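Long-range contacts in ferritin (Pseudo-nitzschia multiseries, PDB 4IWK), which probably stores iron in soluble form by oxidising ferrous ions at a ferroxidase site within a four-helix bundle and depositing the ferric product: residues Q21-A26 and Q89-L94; Q12-F17 and E68-P73. One frame throughout, in Å; residues are numbered along the deposited sequence. Where two conformers were deposited one is given.

Helix 3-32, near the N terminus, supplies the first half of both contacts, residues 12-17 and then, one turn further on, residues 21-26. The chain next runs through helix 36-62 and enters the loop in which 68-73 folds back onto 12-17, closing contact 2 around 50 intervening residues. Helix 84-111 follows, and its residues 89-94 return to 21-26, so that contact 1 closes around 62. The two closures cross rather than nest: contact 1 opens inside the span of contact 2 and closes beyond its end. They also touch, since Gln21 CG lies 3.5 Å from Val72 CG1. Helix 3-32 is thereby tied to another bundle helix and to the connecting loop, and both contacts border a second subunit.

Contact 1 (Q21-A26 and Q89-L94); sequences QVYLSA and QSILEL
Tyr23 and Ile91 are nearest neighbours across two almost antiparallel helices, whose short segments run at 171° with axes 10.8 Å apart. Tyr23 leaves its backbone alongside helix 84-111, CB carrying CG beside the backbone N and anti to the carbonyl carbon (chi1 -87°); the end of the side chain comes nearer. Ring atoms CD1 and CE1 meet a single methyl, Leu94 CD2, which lies 3.7 Å from Tyr23 CE1 in an oblique approach. CD2 and CE2 meet Ile91, whose CD1 stands over the ring face as a CH-pi contact, 4.2 Å from the Tyr23 centroid. Ile91 CG2 lies against CE2, CZ and OH, 3.4 Å from Tyr23 CE2. All three methyls come from one side of the ring plane. At the tip, Tyr23 OH is 3.3 Å from Ile91 CG2, and its polar partner is Glu95, to whose OE2 it is hydrogen-bonded.

Val22 completes the packing: its CG1 is 3.8 Å from Leu94 CD2 and 4.1 Å from Ile91 CD1, Val22 passing alongside the two and running the opposite way. Ala26 CB adds a looser touch on Ile91 CD1. No hydrogen bond joins the two segments.

This apolar seam between helices 3-32 and 84-111 belongs to the four-helix bundle of ferritin. The nearest atom of the Tyr23 side chain is about 4 Å from a bound iron, and its partner Glu95 shares an iron with Glu49 and Glu131. Tyr23 also packs on Met42, Glu45 and Glu49 of helix 36-62 and on Ile135 of helix 115-145.

Contact 2 (Q12-F17 and E68-P73); sequences QVTQEF and ELQAVP. With FE (Fe (III) ion), chain G.
Thr14 and Phe17 of a helical turn face Gln70 and Val72 of an irregular loop, with CA atoms 6.3 Å apart for Thr14 and Gln70 and 6.5 Å for Phe17 and Val72. Thr14 OG1, anti to the carbonyl carbon (chi1 -54°) and so turned to Gln70, donates a short 2.5 Å hydrogen bond to Gln70 OE1, in the carbonyl plane and onto a lone pair (C=O to donor angle 119°), the side chains crossing at about a right angle. The same hydroxyl accepts from a water, 2.8 Å from Thr14 OG1, which in turn accepts from Gln70 N. Beside this polar pair, Leu69 CD2 comes to the edge of the Phe17 ring, 4.2 Å from Phe17 CE2, and also touches Val13. Val72 CG2 packs 3.9 Å from Phe17 CB. Leu69 and Val72 reach a second subunit too, Leu69 packing on its Leu24.

On another side of the same turn, Glu16 OE1 binds a ferric ion at 2.0 Å with Glu49, His52 and two waters. Gln12 NE2, 2.9 Å from Glu16 OE2, is a second-shell donor that helps fix the carboxylate. Thr14 OG1 thus holds the Gln70 side chain and, through water, its backbone, tying the loop to the helix that carries this iron ligand.

Contact 1 (Q21-A26 and Q89-L94)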
ATOM      1  N   GLN A  21      41.375 -11.975 -26.545  1.00 16.04           N
ATOM      2  CA  GLN A  21      42.590 -12.453 -25.829  1.00 16.41           C
ATOM      3  C   GLN A  21      43.574 -11.327 -25.639  1.00 16.44           C
ATOM      4  O   GLN A  21      44.301 -11.259 -24.616  1.00 17.04           O
ATOM      5  CB  GLN A  21      43.281 -13.624 -26.632  1.00 16.72           C
ATOM      6  CG  GLN A  21      42.498 -14.923 -26.513  1.00 19.77           C
ATOM      7  CD  GLN A  21      42.633 -15.447 -25.040  1.00 23.65           C
ATOM      8  OE1 GLN A  21      41.735 -15.136 -24.249  1.00 29.83           O
ATOM      9  NE2 GLN A  21      43.722 -16.153 -24.704  1.00 22.99           N
ATOM     10  N   VAL A  22      43.691 -10.418 -26.637  1.00 15.92           N
ATOM     11  CA  VAL A  22      44.566  -9.269 -26.450  1.00 17.28           C
ATOM     12  C   VAL A  22      44.078  -8.358 -25.269  1.00 17.58           C
ATOM     13  O   VAL A  22      44.893  -7.882 -24.419  1.00 18.43           O
ATOM     14  CB  VAL A  22      44.668  -8.478 -27.767  1.00 16.41           C
ATOM     15  CG1 VAL A  22      45.469  -7.154 -27.505  1.00 17.82           C
ATOM     16  CG2 VAL A  22      45.429  -9.343 -28.853  1.00 17.24           C
ATOM     17  N   TYR A  23      42.779  -8.114 -25.219  1.00 15.95           N
ATOM     18  CA  TYR A  23      42.242  -7.358 -24.052  1.00 16.44           C
ATOM     19  C   TYR A  23      42.510  -8.083 -22.775  1.00 17.45           C
ATOM     20  O   TYR A  23      42.852  -7.408 -21.786  1.00 16.50           O
ATOM     21  CB  TYR A  23      40.704  -7.180 -24.279  1.00 16.88           C
ATOM     22  CG  TYR A  23      40.419  -5.933 -25.098  1.00 17.04           C
ATOM     23  CD1 TYR A  23      39.731  -5.991 -26.306  1.00 18.18           C
ATOM     24  CD2 TYR A  23      40.614  -4.677 -24.519  1.00 18.19           C
ATOM     25  CE1 TYR A  23      39.403  -4.814 -27.051  1.00 19.65           C
ATOM     26  CE2 TYR A  23      40.264  -3.495 -25.195  1.00 18.40           C
ATOM     27  CZ  TYR A  23      39.647  -3.585 -26.433  1.00 19.25           C
ATOM     28  OH  TYR A  23      39.252  -2.461 -27.141  1.00 21.22           O
ATOM     29  N   LEU A  24      42.442  -9.446 -22.766  1.00 16.26           N
ATOM     30  CA  LEU A  24      42.693 -10.124 -21.500  1.00 17.78           C
ATOM     31  C   LEU A  24      44.196  -9.938 -21.184  1.00 17.91           C
ATOM     32  O   LEU A  24      44.554  -9.691 -20.022  1.00 15.45           O
ATOM     33  CB  LEU A  24      42.389 -11.628 -21.661  1.00 15.95           C
ATOM     34  CG  LEU A  24      42.756 -12.475 -20.438  1.00 16.05           C
ATOM     35  CD1 LEU A  24      41.878 -11.967 -19.256  1.00 17.81           C
ATOM     36  CD2 LEU A  24      42.417 -13.944 -20.683  1.00 16.87           C
ATOM     37  N   SER A  25      45.086 -10.040 -22.185  1.00 16.53           N
ATOM     38  CA  SER A  25      46.511  -9.778 -21.934  0.50 17.48           C
ATOM     39  C   SER A  25      46.761  -8.351 -21.353  1.00 17.96           C
ATOM     40  O   SER A  25      47.581  -8.201 -20.421  1.00 17.99           O
ATOM     41  CB  SER A  25      47.347 -10.016 -23.210  0.50 17.71           C
ATOM     42  OG  SER A  25      47.245  -8.953 -24.154  0.50 19.21           O
ATOM     43  N   ALA A  26      46.043  -7.344 -21.895  1.00 16.82           N
ATOM     44  CA  ALA A  26      46.163  -5.967 -21.334  1.00 16.44           C
ATOM     45  C   ALA A  26      45.693  -5.937 -19.868  1.00 17.81           C
ATOM     46  O   ALA A  26      46.322  -5.290 -19.028  1.00 17.98           O
ATOM     47  CB  ALA A  26      45.378  -4.979 -22.171  1.00 17.54           C
ATOM     48  N   GLN A  89      47.945   2.214 -26.642  1.00 18.12           N
ATOM     49  CA  GLN A  89      48.270   2.340 -28.069  1.00 19.71           C
ATOM     50  C   GLN A  89      48.090   1.006 -28.817  1.00 19.71           C
ATOM     51  O   GLN A  89      47.519   0.939 -29.923  1.00 19.65           O
ATOM     52  CB  GLN A  89      49.759   2.862 -28.187  1.00 20.84           C
ATOM     53  CG  GLN A  89      50.253   2.782 -29.670  1.00 23.14           C
ATOM     54  CD  GLN A  89      49.574   3.875 -30.556  1.00 28.90           C
ATOM     55  OE1 GLN A  89      49.363   4.974 -30.073  1.00 33.82           O
ATOM     56  NE2 GLN A  89      49.181   3.539 -31.805  1.00 30.62           N
ATOM     57  N   SER A  90      48.484  -0.082 -28.159  1.00 18.57           N
ATOM     58  CA  SER A  90      48.193  -1.402 -28.768  1.00 16.64           C
ATOM     59  C   SER A  90      46.686  -1.683 -28.870  1.00 16.90           C
ATOM     60  O   SER A  90      46.263  -2.311 -29.873  1.00 19.30           O
ATOM     61  CB  SER A  90      48.830  -2.525 -27.943  1.00 16.20           C
ATOM     62  OG  SER A  90      50.274  -2.477 -28.087  1.00 19.44           O
ATOM     63  N   ILE A  91      45.906  -1.244 -27.882  1.00 16.53           N
ATOM     64  CA  ILE A  91      44.449  -1.508 -27.928  1.00 18.12           C
ATOM     65  C   ILE A  91      43.865  -0.626 -29.061  1.00 18.37           C
ATOM     66  O   ILE A  91      42.978  -1.072 -29.794  1.00 18.68           O
ATOM     67  CB  ILE A  91      43.814  -1.164 -26.610  1.00 18.72           C
ATOM     68  CG1 ILE A  91      44.364  -2.153 -25.545  1.00 21.93           C
ATOM     69  CG2 ILE A  91      42.302  -1.167 -26.662  1.00 17.62           C
ATOM     70  CD1 ILE A  91      44.096  -3.578 -25.934  1.00 20.90           C
ATOM     71  N   LEU A  92      44.346   0.592 -29.227  1.00 20.18           N
ATOM     72  CA  LEU A  92      43.844   1.408 -30.391  1.00 20.38           C
ATOM     73  C   LEU A  92      44.120   0.697 -31.697  1.00 20.57           C
ATOM     74  O   LEU A  92      43.216   0.535 -32.548  1.00 19.97           O
ATOM     75  CB  LEU A  92      44.554   2.773 -30.366  1.00 20.54           C
ATOM     76  CG  LEU A  92      44.080   3.612 -31.618  1.00 25.96           C
ATOM     77  CD1 LEU A  92      42.610   3.950 -31.575  1.00 25.42           C
ATOM     78  CD2 LEU A  92      44.952   4.869 -31.625  1.00 27.11           C
ATOM     79  N   GLU A  93      45.331   0.210 -31.877  1.00 19.71           N
ATOM     80  CA  GLU A  93      45.695  -0.538 -33.079  1.00 19.99           C
ATOM     81  C   GLU A  93      44.836  -1.773 -33.285  1.00 20.03           C
ATOM     82  O   GLU A  93      44.494  -2.066 -34.421  1.00 20.95           O
ATOM     83  CB  GLU A  93      47.164  -0.890 -33.020  1.00 20.86           C
ATOM     84  CG  GLU A  93      48.015   0.343 -33.251  1.00 22.78           C
ATOM     85  CD  GLU A  93      49.470   0.085 -32.913  1.00 31.31           C
ATOM     86  OE1 GLU A  93      49.850  -1.060 -32.850  1.00 41.02           O
ATOM     87  OE2 GLU A  93      50.242   1.028 -32.710  1.00 31.27           O
ATOM     88  N   LEU A  94      44.567  -2.514 -32.164  1.00 17.45           N
ATOM     89  CA  LEU A  94      43.709  -3.705 -32.209  1.00 16.59           C
ATOM     90  C   LEU A  94      42.311  -3.292 -32.768  1.00 18.79           C
ATOM     91  O   LEU A  94      41.749  -4.001 -33.650  1.00 19.60           O
ATOM     92  CB  LEU A  94      43.544  -4.245 -30.794  1.00 18.13           C
ATOM     93  CG  LEU A  94      42.615  -5.473 -30.648  1.00 20.82           C
ATOM     94  CD1 LEU A  94      43.253  -6.697 -31.314  1.00 20.83           C
ATOM     95  CD2 LEU A  94      42.347  -5.671 -29.142  1.00 20.01           C
TER

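Contact 2 (Q12-F17 and E68-P73)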
ATOM      1  N   GLN A  12      36.501 -13.302 -39.435  1.00 21.52           N
ATOM      2  CA  GLN A  12      36.004 -12.225 -38.561  1.00 20.93           C
ATOM      3  C   GLN A  12      35.835 -12.842 -37.145  1.00 20.85           C
ATOM      4  O   GLN A  12      36.126 -12.154 -36.114  1.00 18.56           O
ATOM      5  CB  GLN A  12      34.647 -11.603 -39.009  1.00 21.80           C
ATOM      6  CG  GLN A  12      34.277 -10.382 -38.173  1.00 22.07           C
ATOM      7  CD  GLN A  12      35.308  -9.253 -38.342  1.00 25.55           C
ATOM      8  OE1 GLN A  12      35.902  -9.130 -39.424  1.00 26.36           O
ATOM      9  NE2 GLN A  12      35.549  -8.468 -37.321  1.00 27.14           N
ATOM     10  N   VAL A  13      35.334 -14.066 -37.071  1.00 20.63           N
ATOM     11  CA  VAL A  13      35.189 -14.717 -35.765  1.00 17.23           C
ATOM     12  C   VAL A  13      36.555 -14.828 -35.137  1.00 18.12           C
ATOM     13  O   VAL A  13      36.735 -14.504 -33.950  1.00 18.80           O
ATOM     14  CB  VAL A  13      34.595 -16.145 -35.880  1.00 19.93           C
ATOM     15  CG1 VAL A  13      34.621 -16.861 -34.529  1.00 20.35           C
ATOM     16  CG2 VAL A  13      33.152 -16.086 -36.431  1.00 23.54           C
ATOM     17  N   THR A  14      37.532 -15.299 -35.921  1.00 16.11           N
ATOM     18  CA  THR A  14      38.895 -15.349 -35.377  1.00 17.82           C
ATOM     19  C   THR A  14      39.417 -13.992 -34.878  1.00 18.23           C
ATOM     20  O   THR A  14      40.026 -13.919 -33.796  1.00 18.73           O
ATOM     21  CB  THR A  14      39.876 -15.870 -36.436  1.00 19.64           C
ATOM     22  OG1 THR A  14      39.359 -17.097 -36.891  1.00 20.77           O
ATOM     23  CG2 THR A  14      41.306 -16.115 -35.788  1.00 22.34           C
ATOM     24  N   GLN A  15      39.119 -12.899 -35.621  1.00 17.63           N
ATOM     25  CA  GLN A  15      39.652 -11.601 -35.244  1.00 16.63           C
ATOM     26  C   GLN A  15      38.972 -11.142 -33.908  1.00 16.27           C
ATOM     27  O   GLN A  15      39.660 -10.527 -33.048  1.00 18.04           O
ATOM     28  CB  GLN A  15      39.337 -10.634 -36.390  1.00 18.02           C
ATOM     29  CG  GLN A  15      39.766  -9.165 -36.060  1.00 20.18           C
ATOM     30  CD  GLN A  15      41.277  -9.038 -35.789  1.00 23.91           C
ATOM     31  OE1 GLN A  15      42.082  -9.813 -36.340  1.00 25.59           O
ATOM     32  NE2 GLN A  15      41.668  -8.132 -34.888  1.00 24.18           N
ATOM     33  N   GLU A  16      37.657 -11.440 -33.751  1.00 17.05           N
ATOM     34  CA  GLU A  16      36.975 -10.959 -32.502  1.00 15.79           C
ATOM     35  C   GLU A  16      37.563 -11.762 -31.337  1.00 16.90           C
ATOM     36  O   GLU A  16      37.847 -11.145 -30.270  1.00 17.41           O
ATOM     37  CB  GLU A  16      35.466 -11.251 -32.542  1.00 17.58           C
ATOM     38  CG  GLU A  16      34.764 -10.406 -33.673  1.00 19.40           C
ATOM     39  CD  GLU A  16      34.848  -8.915 -33.598  1.00 22.88           C
ATOM     40  OE1 GLU A  16      35.105  -8.423 -32.499  1.00 25.61           O
ATOM     41  OE2 GLU A  16      34.589  -8.260 -34.639  1.00 27.18           O
ATOM     42  N   PHE A  17      37.805 -13.050 -31.533  1.00 17.79           N
ATOM     43  CA  PHE A  17      38.366 -13.825 -30.413  1.00 17.14           C
ATOM     44  C   PHE A  17      39.840 -13.504 -30.145  1.00 17.42           C
ATOM     45  O   PHE A  17      40.257 -13.520 -28.952  1.00 17.99           O
ATOM     46  CB  PHE A  17      38.204 -15.343 -30.641  1.00 16.37           C
ATOM     47  CG  PHE A  17      36.786 -15.824 -30.634  1.00 18.52           C
ATOM     48  CD1 PHE A  17      35.740 -15.103 -30.013  1.00 18.47           C
ATOM     49  CD2 PHE A  17      36.502 -17.054 -31.229  1.00 22.02           C
ATOM     50  CE1 PHE A  17      34.433 -15.601 -29.992  1.00 19.34           C
ATOM     51  CE2 PHE A  17      35.192 -17.556 -31.200  1.00 21.77           C
ATOM     52  CZ  PHE A  17      34.164 -16.840 -30.530  1.00 21.21           C
ATOM     53  N   GLU A  68      34.552 -22.894 -39.180  1.00 22.38           N
ATOM     54  CA  GLU A  68      35.643 -23.741 -38.663  1.00 27.22           C
ATOM     55  C   GLU A  68      36.444 -22.818 -37.735  1.00 20.46           C
ATOM     56  O   GLU A  68      37.075 -21.865 -38.190  1.00 27.35           O
ATOM     57  CB  GLU A  68      36.502 -24.196 -39.835  1.00 32.96           C
ATOM     58  CG  GLU A  68      36.698 -25.686 -39.796  1.00 60.89           C
ATOM     59  CD  GLU A  68      35.543 -26.423 -40.476  1.00 64.93           C
ATOM     60  OE1 GLU A  68      35.361 -26.283 -41.712  1.00 73.32           O
ATOM     61  OE2 GLU A  68      34.825 -27.148 -39.778  1.00 66.26           O
ATOM     62  N   LEU A  69      36.376 -23.143 -36.424  1.00 25.48           N
ATOM     63  CA  LEU A  69      37.081 -22.354 -35.418  1.00 20.65           C
ATOM     64  C   LEU A  69      38.570 -22.510 -35.550  1.00 20.22           C
ATOM     65  O   LEU A  69      39.046 -23.644 -35.659  1.00 27.38           O
ATOM     66  CB  LEU A  69      36.619 -22.763 -33.982  1.00 20.36           C
ATOM     67  CG  LEU A  69      35.152 -22.493 -33.556  1.00 20.05           C
ATOM     68  CD1 LEU A  69      34.919 -22.946 -32.106  1.00 22.45           C
ATOM     69  CD2 LEU A  69      34.924 -20.965 -33.683  1.00 20.24           C
ATOM     70  N   GLN A  70      39.253 -21.414 -35.683  1.00 19.49           N
ATOM     71  CA  GLN A  70      40.715 -21.406 -35.817  1.00 20.86           C
ATOM     72  C   GLN A  70      41.364 -21.230 -34.452  1.00 21.62           C
ATOM     73  O   GLN A  70      40.706 -20.870 -33.402  1.00 20.75           O
ATOM     74  CB  GLN A  70      41.249 -20.308 -36.744  1.00 25.03           C
ATOM     75  CG  GLN A  70      40.474 -20.252 -38.099  1.00 31.19           C
ATOM     76  CD  GLN A  70      40.981 -19.108 -39.020  1.00 42.21           C
ATOM     77  OE1 GLN A  70      40.613 -17.873 -38.946  1.00 35.19           O
ATOM     78  NE2 GLN A  70      41.866 -19.526 -39.949  1.00 49.07           N
ATOM     79  N   ALA A  71      42.651 -21.515 -34.447  1.00 19.26           N
ATOM     80  CA  ALA A  71      43.405 -21.161 -33.251  1.00 21.30           C
ATOM     81  C   ALA A  71      43.227 -19.698 -32.897  1.00 19.09           C
ATOM     82  O   ALA A  71      43.223 -18.829 -33.802  1.00 22.06           O
ATOM     83  CB  ALA A  71      44.907 -21.484 -33.442  1.00 21.34           C
ATOM     84  N   VAL A  72      43.176 -19.408 -31.570  1.00 20.62           N
ATOM     85  CA  VAL A  72      43.265 -18.011 -31.136  1.00 21.66           C
ATOM     86  C   VAL A  72      44.685 -17.717 -30.713  1.00 19.94           C
ATOM     87  O   VAL A  72      45.215 -18.300 -29.739  1.00 18.59           O
ATOM     88  CB  VAL A  72      42.279 -17.700 -29.963  1.00 24.59           C
ATOM     89  CG1 VAL A  72      42.188 -16.189 -29.781  1.00 23.03           C
ATOM     90  CG2 VAL A  72      40.850 -18.215 -30.267  1.00 24.17           C
ATOM     91  N   PRO A  73      45.403 -16.924 -31.480  1.00 20.13           N
ATOM     92  CA  PRO A  73      46.869 -16.834 -31.256  1.00 20.22           C
ATOM     93  C   PRO A  73      47.227 -16.247 -29.936  1.00 20.86           C
ATOM     94  O   PRO A  73      46.454 -15.436 -29.324  1.00 21.13           O
ATOM     95  CB  PRO A  73      47.369 -15.874 -32.338  1.00 23.47           C
ATOM     96  CG  PRO A  73      46.136 -15.389 -33.025  1.00 26.54           C
ATOM     97  CD  PRO A  73      44.955 -16.252 -32.716  1.00 22.01           C
TER
HETATM   98 FE    FE G 201      34.931  -6.531 -31.852  0.90 24.50          FE
HETATM   99  O   HOH W   1      37.745 -18.971 -35.582  1.00 19.73           O
HETATM  100  O   HOH W   2      34.422  -5.896 -33.751  1.00 28.28           O
HETATM  101  O   HOH W   3      35.294  -4.506 -31.356  1.00 28.00           O